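PDB 2AWI: PrgX from Enterococcus faecalis, which acts as the receptor for the peptide sex pheromone cCF10 and probably binds DNA as a repressor in the control of conjugation. Local coordinates for residues Asn73-Glu78 against Leu107-Ile112; Ile200-Arg205 against Thr281-Lys286; Met175-Asp180 against Ile214-His219; Leu15-Ile20 against Glu52-Asn57. The protein carries 1 engineered substitution. One frame throughout, in Å; residues are numbered along the deposited sequence.

Interaction 1. Residues Asn73-Glu78 against Leu107-Ile112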
loop_
_atom_site.group_PDB
_atom_site.type_symbol
_atom_site.label_atom_id
_atom_site.label_comp_id
_atom_site.label_asym_id
_atom_site.label_seq_id
_atom_site.Cartn_x
_atom_site.Cartn_y
_atom_site.Cartn_z
ATOM N N ASN A 73 -17.421 40.617 -27.167
ATOM C CA ASN A 73 -17.614 42.021 -26.809
ATOM C C ASN A 73 -16.496 42.631 -25.969
ATOM O O ASN A 73 -15.481 41.990 -25.694
ATOM C CB ASN A 73 -18.956 42.219 -26.094
ATOM C CG ASN A 73 -19.115 41.324 -24.883
ATOM O OD1 ASN A 73 -18.189 41.165 -24.088
ATOM N ND2 ASN A 73 -20.298 40.742 -24.730
ATOM N N GLU A 74 -16.703 43.882 -25.567
ATOM C CA GLU A 74 -15.732 44.639 -24.782
ATOM C C GLU A 74 -15.333 43.986 -23.458
ATOM O O GLU A 74 -14.164 44.023 -23.073
ATOM C CB GLU A 74 -16.279 46.042 -24.515
ATOM C CG GLU A 74 -15.226 47.052 -24.099
ATOM C CD GLU A 74 -14.236 47.356 -25.211
ATOM O OE1 GLU A 74 -13.298 48.148 -24.970
ATOM O OE2 GLU A 74 -14.395 46.806 -26.324
ATOM N N THR A 75 -16.300 43.393 -22.763
ATOM C CA THR A 75 -16.021 42.746 -21.486
ATOM C C THR A 75 -15.189 41.474 -21.651
ATOM O O THR A 75 -14.380 41.131 -20.781
ATOM C CB THR A 75 -17.329 42.411 -20.736
ATOM O OG1 THR A 75 -17.982 43.628 -20.358
ATOM C CG2 THR A 75 -17.040 41.593 -19.485
ATOM N N GLY A 76 -15.395 40.771 -22.761
ATOM C CA GLY A 76 -14.629 39.563 -23.005
ATOM C C GLY A 76 -13.198 39.947 -23.334
ATOM O O GLY A 76 -12.246 39.327 -22.855
ATOM N N LYS A 77 -13.049 40.983 -24.154
ATOM C CA LYS A 77 -11.730 41.464 -24.538
ATOM C C LYS A 77 -10.930 41.770 -23.274
ATOM O O LYS A 77 -9.786 41.336 -23.130
ATOM C CB LYS A 77 -11.856 42.734 -25.382
ATOM C CG LYS A 77 -12.721 42.581 -26.621
ATOM C CD LYS A 77 -13.015 43.937 -27.259
ATOM C CE LYS A 77 -14.003 43.809 -28.415
ATOM N NZ LYS A 77 -14.442 45.132 -28.954
ATOM N N GLU A 78 -11.554 42.513 -22.360
ATOM C CA GLU A 78 -10.928 42.903 -21.098
ATOM C C GLU A 78 -10.552 41.713 -20.223
ATOM O O GLU A 78 -9.404 41.594 -19.797
ATOM C CB GLU A 78 -11.862 43.833 -20.315
ATOM C CG GLU A 78 -12.133 45.168 -20.998
ATOM C CD GLU A 78 -10.933 46.093 -20.973
ATOM O OE1 GLU A 78 -9.832 45.633 -20.607
ATOM O OE2 GLU A 78 -11.086 47.282 -21.323
ATOM N N LEU A 107 -20.931 43.829 -12.551
ATOM C CA LEU A 107 -20.313 42.772 -11.775
ATOM C C LEU A 107 -19.150 42.169 -12.556
ATOM O O LEU A 107 -18.158 41.748 -11.969
ATOM C CB LEU A 107 -21.345 41.701 -11.438
ATOM C CG LEU A 107 -22.486 42.194 -10.545
ATOM C CD1 LEU A 107 -23.519 41.095 -10.380
ATOM C CD2 LEU A 107 -21.937 42.630 -9.190
ATOM N N GLN A 108 -19.263 42.133 -13.879
ATOM C CA GLN A 108 -18.188 41.585 -14.699
ATOM C C GLN A 108 -16.943 42.447 -14.528
ATOM O O GLN A 108 -15.886 41.950 -14.154
ATOM C CB GLN A 108 -18.607 41.535 -16.171
ATOM C CG GLN A 108 -19.655 40.474 -16.463
ATOM C CD GLN A 108 -19.097 39.061 -16.354
ATOM O OE1 GLN A 108 -19.838 38.102 -16.133
ATOM N NE2 GLN A 108 -17.785 38.928 -16.523
ATOM N N TYR A 109 -17.070 43.746 -14.789
ATOM C CA TYR A 109 -15.938 44.655 -14.636
ATOM C C TYR A 109 -15.356 44.603 -13.230
ATOM O O TYR A 109 -14.147 44.747 -13.047
ATOM C CB TYR A 109 -16.344 46.092 -14.981
ATOM C CG TYR A 109 -16.268 46.388 -16.462
ATOM C CD1 TYR A 109 -15.039 46.411 -17.121
ATOM C CD2 TYR A 109 -17.424 46.596 -17.213
ATOM C CE1 TYR A 109 -14.962 46.628 -18.496
ATOM C CE2 TYR A 109 -17.359 46.814 -18.589
ATOM C CZ TYR A 109 -16.126 46.825 -19.222
ATOM O OH TYR A 109 -16.061 47.016 -20.582
ATOM N N PHE A 110 -16.200 44.397 -12.227
ATOM C CA PHE A 110 -15.661 44.314 -10.881
ATOM C C PHE A 110 -14.767 43.088 -10.822
ATOM O O PHE A 110 -13.652 43.146 -10.308
ATOM C CB PHE A 110 -16.765 44.191 -9.831
ATOM C CG PHE A 110 -16.259 44.320 -8.422
ATOM C CD1 PHE A 110 -15.587 45.472 -8.023
ATOM C CD2 PHE A 110 -16.426 43.286 -7.508
ATOM C CE1 PHE A 110 -15.084 45.592 -6.730
ATOM C CE2 PHE A 110 -15.926 43.395 -6.210
ATOM C CZ PHE A 110 -15.254 44.550 -5.822
ATOM N N SER A 111 -15.267 41.981 -11.364
ATOM C CA SER A 111 -14.519 40.732 -11.387
ATOM C C SER A 111 -13.183 40.922 -12.110
ATOM O O SER A 111 -12.155 40.413 -11.674
ATOM C CB SER A 111 -15.341 39.638 -12.077
ATOM O OG SER A 111 -14.713 38.373 -11.944
ATOM N N ILE A 112 -13.198 41.664 -13.212
ATOM C CA ILE A 112 -11.971 41.916 -13.959
ATOM C C ILE A 112 -11.028 42.746 -13.088
ATOM O O ILE A 112 -9.828 42.472 -13.005
ATOM C CB ILE A 112 -12.266 42.677 -15.266
ATOM C CG1 ILE A 112 -13.077 41.790 -16.210
ATOM C CG2 ILE A 112 -10.970 43.097 -15.922
ATOM C CD1 ILE A 112 -13.567 42.510 -17.451
#
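T75 and Y109 meet between two helices: chi1 of -66° sets T75 OG1 beside its own backbone N and CG2 anti to that N, and chi1 of -85° in Y109 puts CG anti to the carbonyl carbon. The two branches of T75 then have separate tasks. T75 OG1 lies 3.7 Å from Y109 CE2, while the methyl T75 CG2 is 3.7 Å from Q108 CB, the T75 and Q108 side chains crossing at about a right angle. Further along, I112 CD1 lies 3.6 Å from E78 CB, and the same methyl is 3.7 Å from T75 O. E78 CG also reaches the Y109 ring, 4.0 Å from Y109 CE1. The contact is therefore van der Waals in character, without a direct hydrogen bond between the segments. At the start of helix 74-87, N73 OD1 accepts from G76 N at 3.1 Å, an N-cap bond. Polar ends are served elsewhere: E78 forms a salt bridge with R98, and T75 OG1 bonds to E52 of the second subunit. The short helical segments run nearly parallel, 12° apart, with axes 10.3 Å from each other. Helix 92-102 flanks the pair, contributing I99 against E78 and K102 against Y109, while helices 128-142 and 150-159 back helix 107-122.

Interaction 2. Residues Ile200-Arg205 against Thr281-Lys286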
loop_
_atom_site.group_PDB
_atom_site.type_symbol
_atom_site.label_atom_id
_atom_site.label_comp_id
_atom_site.label_asym_id
_atom_site.label_seq_id
_atom_site.Cartn_x
_atom_site.Cartn_y
_atom_site.Cartn_z
ATOM N N ILE A 200 -8.729 27.345 2.330
ATOM C CA ILE A 200 -8.295 28.376 3.254
ATOM C C ILE A 200 -8.704 28.033 4.692
ATOM O O ILE A 200 -7.922 28.194 5.628
ATOM C CB ILE A 200 -8.898 29.734 2.844
ATOM C CG1 ILE A 200 -8.293 30.171 1.502
ATOM C CG2 ILE A 200 -8.654 30.768 3.929
ATOM C CD1 ILE A 200 -8.963 31.396 0.857
ATOM N N SER A 201 -9.917 27.528 4.861
ATOM C CA SER A 201 -10.413 27.179 6.185
ATOM C C SER A 201 -9.601 26.100 6.880
ATOM O O SER A 201 -9.383 26.170 8.092
ATOM C CB SER A 201 -11.870 26.745 6.092
ATOM O OG SER A 201 -12.653 27.824 5.621
ATOM N N ILE A 202 -9.174 25.096 6.114
ATOM C CA ILE A 202 -8.379 24.001 6.654
ATOM C C ILE A 202 -6.984 24.509 7.006
ATOM O O ILE A 202 -6.395 24.096 8.001
ATOM C CB ILE A 202 -8.251 22.838 5.630
ATOM C CG1 ILE A 202 -9.579 22.096 5.513
ATOM C CG2 ILE A 202 -7.168 21.862 6.060
ATOM C CD1 ILE A 202 -10.018 21.430 6.797
HETATM N N MSE A 203 -6.468 25.414 6.184
HETATM C CA MSE A 203 -5.138 25.971 6.398
HETATM C C MSE A 203 -5.061 26.834 7.670
HETATM O O MSE A 203 -3.987 26.997 8.244
HETATM C CB MSE A 203 -4.724 26.792 5.173
HETATM C CG MSE A 203 -3.224 26.855 4.941
HETATM SE SE MSE A 203 -2.457 25.112 4.555
HETATM C CE MSE A 203 -1.507 24.843 6.225
ATOM N N ASN A 204 -6.197 27.382 8.099
ATOM C CA ASN A 204 -6.250 28.208 9.301
ATOM C C ASN A 204 -6.839 27.398 10.442
ATOM O O ASN A 204 -7.291 27.951 11.443
ATOM C CB ASN A 204 -7.126 29.444 9.085
ATOM C CG ASN A 204 -6.615 30.339 7.985
ATOM O OD1 ASN A 204 -5.412 30.399 7.727
ATOM N ND2 ASN A 204 -7.528 31.061 7.339
ATOM N N ARG A 205 -6.841 26.084 10.275
ATOM C CA ARG A 205 -7.376 25.164 11.268
ATOM C C ARG A 205 -8.736 25.600 11.812
ATOM O O ARG A 205 -9.124 25.224 12.919
ATOM C CB ARG A 205 -6.378 24.980 12.415
ATOM C CG ARG A 205 -6.564 23.679 13.176
ATOM C CD ARG A 205 -5.395 23.383 14.087
ATOM N NE ARG A 205 -5.287 21.956 14.384
ATOM C CZ ARG A 205 -6.186 21.255 15.068
ATOM N NH1 ARG A 205 -7.271 21.845 15.539
ATOM N NH2 ARG A 205 -5.997 19.958 15.282
ATOM N N THR A 281 2.003 19.081 3.719
ATOM C CA THR A 281 3.289 19.234 4.392
ATOM C C THR A 281 3.181 20.286 5.492
ATOM O O THR A 281 3.737 20.127 6.581
ATOM C CB THR A 281 4.398 19.663 3.401
ATOM O OG1 THR A 281 4.584 18.640 2.417
ATOM C CG2 THR A 281 5.713 19.885 4.132
ATOM N N LYS A 282 2.453 21.359 5.203
ATOM C CA LYS A 282 2.273 22.431 6.169
ATOM C C LYS A 282 1.274 22.013 7.239
ATOM O O LYS A 282 1.458 22.303 8.422
ATOM C CB LYS A 282 1.810 23.700 5.454
ATOM C CG LYS A 282 2.798 24.175 4.394
ATOM C CD LYS A 282 2.335 25.442 3.694
ATOM C CE LYS A 282 3.338 25.872 2.626
ATOM N NZ LYS A 282 2.977 27.167 1.970
ATOM N N ILE A 283 0.220 21.322 6.825
ATOM C CA ILE A 283 -0.786 20.854 7.764
ATOM C C ILE A 283 -0.089 19.964 8.789
ATOM O O ILE A 283 -0.205 20.178 9.996
ATOM C CB ILE A 283 -1.875 20.009 7.059
ATOM C CG1 ILE A 283 -2.610 20.846 6.008
ATOM C CG2 ILE A 283 -2.862 19.479 8.088
ATOM C CD1 ILE A 283 -3.512 21.917 6.588
ATOM N N SER A 284 0.641 18.970 8.286
ATOM C CA SER A 284 1.364 18.014 9.122
ATOM C C SER A 284 2.353 18.651 10.098
ATOM O O SER A 284 2.508 18.183 11.227
ATOM C CB SER A 284 2.103 17.004 8.240
ATOM O OG SER A 284 1.187 16.189 7.531
ATOM N N ALA A 285 3.030 19.708 9.662
ATOM C CA ALA A 285 3.987 20.391 10.519
ATOM C C ALA A 285 3.276 21.015 11.722
ATOM O O ALA A 285 3.679 20.800 12.867
ATOM C CB ALA A 285 4.731 21.458 9.724
ATOM N N LYS A 286 2.213 21.773 11.463
ATOM C CA LYS A 286 1.459 22.417 12.536
ATOM C C LYS A 286 0.946 21.398 13.546
ATOM O O LYS A 286 0.748 21.716 14.722
ATOM C CB LYS A 286 0.285 23.214 11.955
ATOM C CG LYS A 286 0.718 24.400 11.091
ATOM C CD LYS A 286 -0.445 25.031 10.317
ATOM C CE LYS A 286 -1.531 25.565 11.238
ATOM N NZ LYS A 286 -2.556 26.329 10.474
#
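M203, a selenomethionine, reaches across to I283 and K282 with its terminal methyl. M203 CE lies 3.6 Å from both I283 CD1 and K282 CB, and the M203 and K282 side chains cross at about a right angle. I283 CD1 is shared, since I202 CG2 approaches it to 3.7 Å. The M203 chain gets there by bending at both chi2 and chi3, the second of which (-108°) places CE. Beside this apolar contact, K286 NZ stands 2.7 Å from M203 O, at the end of helix 184-203. That end is a Schellman motif in which R205, with its positive phi of 46°, is the C-prime residue and R205 N bonds to I202 O at 3.1 Å. Further out, helix 230-248 packs on I202 and I283 through I242, and R205 forms a salt bridge with E287. The chemistry is thus divided: methyl packing joins helices 184-203 and 270-286, while a lysine ammonium, probably favourable at a helix C-terminus, lies beside the carbonyl of M203, the last residue of helix 184-203.

Interaction 3. Residues Met175-Asp180 against Ile214-His219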
loop_
_atom_site.group_PDB
_atom_site.type_symbol
_atom_site.label_atom_id
_atom_site.label_comp_id
_atom_site.label_asym_id
_atom_site.label_seq_id
_atom_site.Cartn_x
_atom_site.Cartn_y
_atom_site.Cartn_z
HETATM N N MSE A 175 -24.922 33.714 -0.026
HETATM C CA MSE A 175 -25.077 33.158 -1.359
HETATM C C MSE A 175 -25.416 31.681 -1.302
HETATM O O MSE A 175 -25.857 31.106 -2.290
HETATM C CB MSE A 175 -23.804 33.372 -2.168
HETATM C CG MSE A 175 -23.524 34.831 -2.437
HETATM SE SE MSE A 175 -21.950 35.088 -3.490
HETATM C CE MSE A 175 -21.884 37.026 -3.468
ATOM N N TYR A 176 -25.220 31.072 -0.139
ATOM C CA TYR A 176 -25.511 29.657 0.028
ATOM C C TYR A 176 -26.558 29.414 1.114
ATOM O O TYR A 176 -26.801 30.274 1.964
ATOM C CB TYR A 176 -24.220 28.892 0.360
ATOM C CG TYR A 176 -23.230 28.888 -0.782
ATOM C CD1 TYR A 176 -22.449 30.007 -1.049
ATOM C CD2 TYR A 176 -23.150 27.802 -1.658
ATOM C CE1 TYR A 176 -21.621 30.058 -2.167
ATOM C CE2 TYR A 176 -22.325 27.840 -2.778
ATOM C CZ TYR A 176 -21.570 28.972 -3.033
ATOM O OH TYR A 176 -20.817 29.060 -4.181
ATOM N N PRO A 177 -27.198 28.234 1.095
ATOM C CA PRO A 177 -26.987 27.135 0.146
ATOM C C PRO A 177 -27.587 27.372 -1.235
ATOM O O PRO A 177 -28.446 28.232 -1.413
ATOM C CB PRO A 177 -27.640 25.953 0.848
ATOM C CG PRO A 177 -28.794 26.598 1.536
ATOM C CD PRO A 177 -28.166 27.840 2.134
ATOM N N ILE A 178 -27.120 26.600 -2.211
ATOM C CA ILE A 178 -27.622 26.696 -3.577
ATOM C C ILE A 178 -28.898 25.851 -3.634
ATOM O O ILE A 178 -28.966 24.774 -3.027
ATOM C CB ILE A 178 -26.597 26.131 -4.604
ATOM C CG1 ILE A 178 -25.257 26.876 -4.492
ATOM C CG2 ILE A 178 -27.164 26.241 -6.018
ATOM C CD1 ILE A 178 -25.320 28.366 -4.775
ATOM N N VAL A 179 -29.904 26.334 -4.356
ATOM C CA VAL A 179 -31.160 25.605 -4.466
ATOM C C VAL A 179 -31.430 25.059 -5.871
ATOM O O VAL A 179 -31.957 23.954 -6.024
ATOM C CB VAL A 179 -32.358 26.495 -4.034
ATOM C CG1 VAL A 179 -32.094 27.077 -2.651
ATOM C CG2 VAL A 179 -32.581 27.613 -5.044
ATOM N N ASP A 180 -31.064 25.826 -6.892
ATOM C CA ASP A 180 -31.284 25.409 -8.275
ATOM C C ASP A 180 -30.016 25.429 -9.109
ATOM O O ASP A 180 -29.130 26.241 -8.878
ATOM C CB ASP A 180 -32.319 26.324 -8.936
ATOM C CG ASP A 180 -33.681 26.228 -8.285
ATOM O OD1 ASP A 180 -34.444 27.212 -8.360
ATOM O OD2 ASP A 180 -33.992 25.169 -7.708
ATOM N N ILE A 214 -17.858 22.169 3.658
ATOM C CA ILE A 214 -17.977 20.760 3.330
ATOM C C ILE A 214 -19.463 20.430 3.220
ATOM O O ILE A 214 -19.876 19.646 2.365
ATOM C CB ILE A 214 -17.325 19.879 4.417
ATOM C CG1 ILE A 214 -15.800 20.026 4.343
ATOM C CG2 ILE A 214 -17.757 18.415 4.253
ATOM C CD1 ILE A 214 -15.041 19.119 5.302
ATOM N N ASN A 215 -20.268 21.040 4.084
ATOM C CA ASN A 215 -21.709 20.818 4.070
ATOM C C ASN A 215 -22.345 21.447 2.834
ATOM O O ASN A 215 -23.193 20.834 2.183
ATOM C CB ASN A 215 -22.355 21.399 5.331
ATOM C CG ASN A 215 -22.027 20.601 6.581
ATOM O OD1 ASN A 215 -22.381 20.995 7.692
ATOM N ND2 ASN A 215 -21.356 19.469 6.403
ATOM N N GLN A 216 -21.948 22.676 2.512
ATOM C CA GLN A 216 -22.497 23.345 1.338
ATOM C C GLN A 216 -22.200 22.526 0.077
ATOM O O GLN A 216 -23.075 22.312 -0.763
ATOM C CB GLN A 216 -21.912 24.755 1.187
ATOM C CG GLN A 216 -22.367 25.747 2.250
ATOM C CD GLN A 216 -23.859 25.657 2.548
ATOM O OE1 GLN A 216 -24.695 25.680 1.643
ATOM N NE2 GLN A 216 -24.195 25.557 3.828
ATOM N N PHE A 217 -20.962 22.058 -0.043
ATOM C CA PHE A 217 -20.579 21.274 -1.202
ATOM C C PHE A 217 -21.381 19.985 -1.293
ATOM O O PHE A 217 -21.895 19.638 -2.355
ATOM C CB PHE A 217 -19.094 20.922 -1.166
ATOM C CG PHE A 217 -18.648 20.133 -2.359
ATOM C CD1 PHE A 217 -18.607 20.725 -3.622
ATOM C CD2 PHE A 217 -18.326 18.785 -2.240
ATOM C CE1 PHE A 217 -18.254 19.984 -4.737
ATOM C CE2 PHE A 217 -17.973 18.035 -3.358
ATOM C CZ PHE A 217 -17.938 18.635 -4.604
ATOM N N GLU A 218 -21.481 19.271 -0.179
ATOM C CA GLU A 218 -22.213 18.019 -0.174
ATOM C C GLU A 218 -23.688 18.209 -0.475
ATOM O O GLU A 218 -24.335 17.323 -1.023
ATOM C CB GLU A 218 -22.017 17.299 1.160
ATOM C CG GLU A 218 -20.627 16.685 1.297
ATOM C CD GLU A 218 -20.338 15.638 0.225
ATOM O OE1 GLU A 218 -19.177 15.559 -0.237
ATOM O OE2 GLU A 218 -21.267 14.889 -0.152
ATOM N N HIS A 219 -24.224 19.369 -0.127
ATOM C CA HIS A 219 -25.624 19.631 -0.396
ATOM C C HIS A 219 -25.862 19.797 -1.898
ATOM O O HIS A 219 -26.934 19.455 -2.405
ATOM C CB HIS A 219 -26.090 20.891 0.330
ATOM C CG HIS A 219 -27.497 21.273 0.001
ATOM N ND1 HIS A 219 -28.571 20.462 0.297
ATOM C CD2 HIS A 219 -27.999 22.338 -0.669
ATOM C CE1 HIS A 219 -29.673 21.009 -0.182
ATOM N NE2 HIS A 219 -29.356 22.147 -0.773
HETATM O O HOH W 1 -25.103 24.598 -1.207
#
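Q216 and H219, one turn apart on helix 207-220, face Y176 and P177 within the all-helical C-terminal region assigned to the TPR clan, where the loop between helices 165-172 and 184-203 passes alongside. Q216 and P177 cross at a slant. Q216 OE1 leads, coming to 3.1 Å from P177 CB, a close approach to carbon, and to 3.5 Å from Y176 CB. With chi2 at -43°, Q216 CD continues toward the loop. H219 has CG anti to the backbone N (chi1 175°), and its CD2 lies 3.9 Å from P177 CB; I178 O sits at the edge of this ring, near its plane. The peptide bond before P177 is cis, a kink that turns the loop just where it meets the helix. Y176 points its hydroxyl elsewhere, to I190 O of helix 184-203, and its side chain also touches the engineered C153. One water ties loop to helix and lies at the edges of the Y176 and H219 rings, in plane with each: it accepts from I178 N at 3.0 Å and donates to both Q216 O and Q216 OE1, each at 3.1 Å.

Interaction 4. Residues Leu15-Ile20 against Glu52-Asn57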
loop_
_atom_site.group_PDB
_atom_site.type_symbol
_atom_site.label_atom_id
_atom_site.label_comp_id
_atom_site.label_asym_id
_atom_site.label_seq_id
_atom_site.Cartn_x
_atom_site.Cartn_y
_atom_site.Cartn_z
ATOM N N LEU A 15 -26.517 18.401 -43.152
ATOM C CA LEU A 15 -27.544 17.410 -42.869
ATOM C C LEU A 15 -28.483 17.178 -44.052
ATOM O O LEU A 15 -29.425 16.391 -43.960
ATOM C CB LEU A 15 -28.339 17.832 -41.631
ATOM C CG LEU A 15 -27.495 17.936 -40.356
ATOM C CD1 LEU A 15 -28.369 18.335 -39.181
ATOM C CD2 LEU A 15 -26.817 16.597 -40.088
ATOM N N ASN A 16 -28.216 17.865 -45.161
ATOM C CA ASN A 16 -29.014 17.735 -46.376
ATOM C C ASN A 16 -30.412 18.332 -46.318
ATOM O O ASN A 16 -31.294 17.906 -47.062
ATOM C CB ASN A 16 -29.124 16.267 -46.784
ATOM C CG ASN A 16 -28.238 15.924 -47.949
ATOM O OD1 ASN A 16 -27.010 15.958 -47.846
ATOM N ND2 ASN A 16 -28.856 15.594 -49.080
ATOM N N TYR A 17 -30.626 19.307 -45.441
ATOM C CA TYR A 17 -31.931 19.953 -45.340
ATOM C C TYR A 17 -32.005 21.122 -46.319
ATOM O O TYR A 17 -30.993 21.761 -46.625
ATOM C CB TYR A 17 -32.180 20.485 -43.922
ATOM C CG TYR A 17 -32.475 19.428 -42.874
ATOM C CD1 TYR A 17 -33.516 18.517 -43.042
ATOM C CD2 TYR A 17 -31.724 19.358 -41.698
ATOM C CE1 TYR A 17 -33.805 17.564 -42.062
ATOM C CE2 TYR A 17 -32.002 18.410 -40.715
ATOM C CZ TYR A 17 -33.045 17.515 -40.901
ATOM O OH TYR A 17 -33.320 16.578 -39.930
ATOM N N HIS A 18 -33.205 21.397 -46.815
ATOM C CA HIS A 18 -33.400 22.513 -47.727
ATOM C C HIS A 18 -33.938 23.667 -46.900
ATOM O O HIS A 18 -34.432 23.462 -45.787
ATOM C CB HIS A 18 -34.389 22.143 -48.833
ATOM C CG HIS A 18 -33.883 21.081 -49.758
ATOM N ND1 HIS A 18 -32.726 21.224 -50.495
ATOM C CD2 HIS A 18 -34.366 19.850 -50.052
ATOM C CE1 HIS A 18 -32.519 20.128 -51.203
ATOM N NE2 HIS A 18 -33.500 19.279 -50.953
ATOM N N GLN A 19 -33.849 24.875 -47.437
ATOM C CA GLN A 19 -34.316 26.043 -46.713
ATOM C C GLN A 19 -35.758 25.926 -46.226
ATOM O O GLN A 19 -36.069 26.367 -45.114
ATOM C CB GLN A 19 -34.121 27.296 -47.571
ATOM C CG GLN A 19 -32.655 27.511 -47.954
ATOM C CD GLN A 19 -32.398 28.832 -48.661
ATOM O OE1 GLN A 19 -32.556 29.903 -48.080
ATOM N NE2 GLN A 19 -31.993 28.758 -49.924
ATOM N N ILE A 20 -36.624 25.321 -47.043
ATOM C CA ILE A 20 -38.035 25.131 -46.697
ATOM C C ILE A 20 -38.206 24.347 -45.403
ATOM O O ILE A 20 -39.093 24.653 -44.601
ATOM C CB ILE A 20 -38.808 24.333 -47.788
ATOM C CG1 ILE A 20 -37.815 23.673 -48.738
ATOM C CG2 ILE A 20 -39.813 25.232 -48.510
ATOM C CD1 ILE A 20 -38.444 22.686 -49.672
ATOM N N GLU A 52 -34.266 22.895 -33.175
ATOM C CA GLU A 52 -35.011 21.652 -33.051
ATOM C C GLU A 52 -35.183 20.996 -34.419
ATOM O O GLU A 52 -35.193 19.765 -34.530
ATOM C CB GLU A 52 -36.387 21.901 -32.429
ATOM C CG GLU A 52 -37.175 20.615 -32.227
ATOM C CD GLU A 52 -38.557 20.842 -31.657
ATOM O OE1 GLU A 52 -39.261 19.837 -31.421
ATOM O OE2 GLU A 52 -38.939 22.014 -31.447
ATOM N N ARG A 53 -35.328 21.829 -35.450
ATOM C CA ARG A 53 -35.476 21.343 -36.819
ATOM C C ARG A 53 -34.202 20.623 -37.251
ATOM O O ARG A 53 -34.261 19.519 -37.784
ATOM C CB ARG A 53 -35.734 22.508 -37.782
ATOM C CG ARG A 53 -37.091 23.187 -37.657
ATOM C CD ARG A 53 -38.214 22.220 -37.971
ATOM N NE ARG A 53 -39.335 22.889 -38.624
ATOM C CZ ARG A 53 -40.043 23.872 -38.083
ATOM N NH1 ARG A 53 -39.749 24.309 -36.865
ATOM N NH2 ARG A 53 -41.041 24.422 -38.760
ATOM N N LEU A 54 -33.051 21.250 -37.021
ATOM C CA LEU A 54 -31.769 20.655 -37.396
ATOM C C LEU A 54 -31.406 19.443 -36.530
ATOM O O LEU A 54 -30.626 18.590 -36.953
ATOM C CB LEU A 54 -30.654 21.699 -37.289
ATOM C CG LEU A 54 -30.804 22.963 -38.147
ATOM C CD1 LEU A 54 -29.781 24.000 -37.708
ATOM C CD2 LEU A 54 -30.634 22.619 -39.634
ATOM N N GLY A 55 -31.959 19.372 -35.317
ATOM C CA GLY A 55 -31.643 18.257 -34.440
ATOM C C GLY A 55 -30.299 18.441 -33.745
ATOM O O GLY A 55 -29.766 17.498 -33.162
ATOM N N VAL A 56 -29.754 19.660 -33.804
ATOM C CA VAL A 56 -28.471 19.968 -33.183
ATOM C C VAL A 56 -28.735 20.864 -31.985
ATOM O O VAL A 56 -29.423 21.872 -32.096
ATOM C CB VAL A 56 -27.528 20.694 -34.180
ATOM C CG1 VAL A 56 -26.204 21.050 -33.500
ATOM C CG2 VAL A 56 -27.297 19.813 -35.391
ATOM N N ASN A 57 -28.179 20.491 -30.840
ATOM C CA ASN A 57 -28.370 21.235 -29.598
ATOM C C ASN A 57 -28.180 22.754 -29.698
ATOM O O ASN A 57 -27.180 23.252 -30.217
ATOM C CB ASN A 57 -27.472 20.629 -28.513
ATOM C CG ASN A 57 -27.826 19.169 -28.220
ATOM O OD1 ASN A 57 -28.795 18.879 -27.521
ATOM N ND2 ASN A 57 -27.052 18.248 -28.779
HETATM O O HOH W 2 -36.053 17.622 -38.665
HETATM O O HOH W 3 -31.353 16.229 -37.888
#
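Within the helix-turn-helix region, L15 and Y17, just after helix 4-14, pack on L54, the last residue of helix 44-54, and L15 also on V56 beyond it, so that the contact joins the exits of two helices in a fold of the kind found in XRE-type DNA-binding domains. Both exits bend through positive phi: N16 (71°) closes helix 4-14 in a Schellman motif, and G55 (80°) follows helix 44-54, at backbone angles where a CB would jam against the preceding carbonyl. L15 sends the methyl CD1 toward the C-terminal carbonyl of that helix, 3.2 Å from L54 O, and the same methyl is 4.2 Å from V56 CG2. The Y17 side chain crosses that of L54 at a slant, with Y17 CG anti to its carbonyl carbon (chi1 -73°). Y17 CD2 on the ring's rim meets L54 CD2 at 4.0 Å, while L54 O lies at the ring edge, near its plane. L54 also packs on L8, and V56 on I11, of helix 4-14. The second subunit also touches this region, with a weak hydrogen bond between Y17 OH and its T105 O and with its R145 packing on L15. The phenol hydroxyl is linked to the helix end through two waters: one lies 3.2 Å from Y17 OH and donates to R53 O at 2.8 Å, and the other, in the plane of the ring, lies 2.9 Å from Y17 OH and donates to L54 O at 2.6 Å.

In the fold
Within one chain interactions 1 and 4 stand about 35 Å apart between centres, yet both lie at the subunit interface. L107 and Q108 of interaction 1 pack on L15 and G55 of the second subunit, so the helix-turn-helix contact of one copy rests against interaction 1 of the other. Interactions 2 and 3 belong to the C-terminal region and touch no other chain of the assembly; their nearest atoms are about 6 Å apart, their segments alternate along the sequence, and helix 184-203, which carries a segment of interaction 2, is followed by helix 207-220, which carries one of interaction 3. Interactions 2 and 4 are farthest apart, about 56 Å between centres, on opposite sides of the chain's centre.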